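Local coordinates for hypothetical protein Ta0852 (Thermoplasma acidophilum, PDB 1YB2) that is of unproven function but probably transfers methyl groups from S-adenosyl-L-methionine to adenine in tRNA, at residues T234-K239 and T259-F264. Residues are numbered along the deposited sequence; the frame is centred on the assembly and turned at random.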
loop_
_atom_site.group_PDB
_atom_site.type_symbol
_atom_site.label_atom_id
_atom_site.label_comp_id
_atom_site.label_asym_id
_atom_site.label_seq_id
_atom_site.Cartn_x
_atom_site.Cartn_y
_atom_site.Cartn_z
ATOM N N THR A 234 -1.819 10.183 -13.037
ATOM C CA THR A 234 -3.152 10.045 -12.473
ATOM C C THR A 234 -3.686 8.724 -12.980
ATOM O O THR A 234 -3.590 8.415 -14.198
ATOM C CB THR A 234 -4.097 11.177 -12.921
ATOM O OG1 THR A 234 -3.647 12.416 -12.389
ATOM C CG2 THR A 234 -5.511 10.939 -12.427
ATOM N N VAL A 235 -4.231 7.948 -12.051
ATOM C CA VAL A 235 -4.841 6.670 -12.360
ATOM C C VAL A 235 -6.316 6.632 -11.969
ATOM O O VAL A 235 -6.728 7.244 -10.976
ATOM C CB VAL A 235 -4.101 5.493 -11.683
ATOM C CG1 VAL A 235 -2.632 5.423 -12.190
ATOM C CG2 VAL A 235 -4.161 5.580 -10.157
ATOM N N GLU A 236 -7.109 5.929 -12.771
ATOM C CA GLU A 236 -8.427 5.481 -12.353
ATOM C C GLU A 236 -8.288 4.054 -11.793
ATOM O O GLU A 236 -7.809 3.140 -12.481
ATOM C CB GLU A 236 -9.405 5.555 -13.527
ATOM C CG GLU A 236 -10.799 4.986 -13.222
ATOM C CD GLU A 236 -11.719 5.050 -14.429
ATOM O OE1 GLU A 236 -11.226 5.047 -15.573
ATOM O OE2 GLU A 236 -12.942 5.110 -14.227
ATOM N N LEU A 237 -8.672 3.881 -10.529
ATOM C CA LEU A 237 -8.615 2.590 -9.855
ATOM C C LEU A 237 -10.035 2.154 -9.605
ATOM O O LEU A 237 -10.810 2.911 -9.005
ATOM C CB LEU A 237 -7.898 2.697 -8.499
ATOM C CG LEU A 237 -6.532 2.031 -8.294
ATOM C CD1 LEU A 237 -6.201 1.891 -6.812
ATOM C CD2 LEU A 237 -6.440 0.662 -8.952
HETATM N N MSE A 238 -10.377 0.949 -10.050
HETATM C CA MSE A 238 -11.698 0.384 -9.820
HETATM C C MSE A 238 -11.594 -0.938 -9.061
HETATM O O MSE A 238 -10.833 -1.831 -9.440
HETATM C CB MSE A 238 -12.433 0.179 -11.136
HETATM C CG MSE A 238 -12.738 1.462 -11.868
HETATM SE SE MSE A 238 -12.913 1.202 -13.806
HETATM C CE MSE A 238 -10.869 1.328 -14.284
ATOM N N LYS A 239 -12.372 -1.059 -7.996
ATOM C CA LYS A 239 -12.331 -2.228 -7.151
ATOM C C LYS A 239 -13.728 -2.848 -7.041
ATOM O O LYS A 239 -14.711 -2.143 -6.818
ATOM C CB LYS A 239 -11.827 -1.825 -5.766
ATOM C CG LYS A 239 -11.896 -2.938 -4.733
ATOM C CD LYS A 239 -12.632 -2.460 -3.476
ATOM C CE LYS A 239 -12.907 -3.637 -2.554
ATOM N NZ LYS A 239 -14.267 -3.579 -1.995
ATOM N N THR A 259 -14.850 3.275 -7.397
ATOM C CA THR A 259 -13.881 3.956 -8.267
ATOM C C THR A 259 -13.218 5.158 -7.600
ATOM O O THR A 259 -13.906 6.034 -7.072
ATOM C CB THR A 259 -14.552 4.426 -9.563
ATOM O OG1 THR A 259 -14.979 3.289 -10.316
ATOM C CG2 THR A 259 -13.585 5.241 -10.415
ATOM N N ALA A 260 -11.890 5.188 -7.630
ATOM C CA ALA A 260 -11.106 6.341 -7.164
ATOM C C ALA A 260 -10.238 6.894 -8.293
ATOM O O ALA A 260 -9.751 6.137 -9.150
ATOM C CB ALA A 260 -10.232 5.958 -5.996
ATOM N N PHE A 261 -10.047 8.209 -8.287
ATOM C CA PHE A 261 -9.135 8.861 -9.218
ATOM C C PHE A 261 -7.990 9.422 -8.385
ATOM O O PHE A 261 -8.206 10.267 -7.516
ATOM C CB PHE A 261 -9.864 9.951 -9.997
ATOM C CG PHE A 261 -10.905 9.413 -10.958
ATOM C CD1 PHE A 261 -10.620 9.294 -12.315
ATOM C CD2 PHE A 261 -12.143 8.980 -10.496
ATOM C CE1 PHE A 261 -11.558 8.778 -13.201
ATOM C CE2 PHE A 261 -13.097 8.464 -11.380
ATOM C CZ PHE A 261 -12.794 8.365 -12.737
ATOM N N ILE A 262 -6.788 8.908 -8.612
ATOM C CA ILE A 262 -5.661 9.216 -7.741
ATOM C C ILE A 262 -4.576 9.924 -8.539
ATOM O O ILE A 262 -4.053 9.372 -9.511
ATOM C CB ILE A 262 -5.095 7.951 -7.081
ATOM C CG1 ILE A 262 -6.225 7.173 -6.361
ATOM C CG2 ILE A 262 -3.946 8.318 -6.120
ATOM C CD1 ILE A 262 -5.845 5.706 -6.036
ATOM N N THR A 263 -4.264 11.152 -8.133
ATOM C CA THR A 263 -3.242 11.977 -8.793
ATOM C C THR A 263 -1.996 12.066 -7.902
ATOM O O THR A 263 -2.095 12.348 -6.703
ATOM C CB THR A 263 -3.785 13.400 -9.079
ATOM O OG1 THR A 263 -4.832 13.319 -10.044
ATOM C CG2 THR A 263 -2.677 14.365 -9.593
ATOM N N PHE A 264 -0.833 11.796 -8.484
ATOM C CA PHE A 264 0.451 11.987 -7.805
ATOM C C PHE A 264 1.206 13.159 -8.421
ATOM O O PHE A 264 1.267 13.286 -9.643
ATOM C CB PHE A 264 1.327 10.734 -7.934
ATOM C CG PHE A 264 0.708 9.500 -7.358
ATOM C CD1 PHE A 264 0.049 8.584 -8.183
ATOM C CD2 PHE A 264 0.763 9.257 -5.981
ATOM C CE1 PHE A 264 -0.540 7.422 -7.651
ATOM C CE2 PHE A 264 0.178 8.093 -5.430
ATOM C CZ PHE A 264 -0.467 7.179 -6.267
#
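V235 and I262 form one antiparallel hydrogen-bonded pair, and L237 and A260 form the next. Each pair is closed by two N-H...O=C bonds. V235 N to I262 O and L237 N to A260 O both measure 2.9 Å. CA-H groups of T234, E236, T259 and F261 add weaker contacts to the same carbonyls.

E236 and F261 make up the non-hydrogen-bonded pair between them. The E236 chain is extended, with CG anti to the backbone N (chi1 175°), and runs alongside the F261 ring. Its CG lies off-centre over the ring, 4.3 Å from the centroid, as a CH-pi contact. The carboxylate is tilted 26° to the ring plane, and OE2 of E236 comes within 3.6 Å of F261 CZ. E236 OE1 forms a salt bridge with R240 of the second subunit.

Apolar contacts lie on the V235, L237, A260 and I262 face. I262 CB meets V235 CG2. I262 CD1 meets L237 CD1 at 3.9 Å.

This is the antiparallel end of a Rossmann-like methyltransferase sheet. Strand 258-267 lies between strands 205-211 and 229-242. Helix 214-223 covers T234, F261 and T263. Residues 234-239 pair antiparallel with a strand of the second subunit, extending the sheet across the dimer.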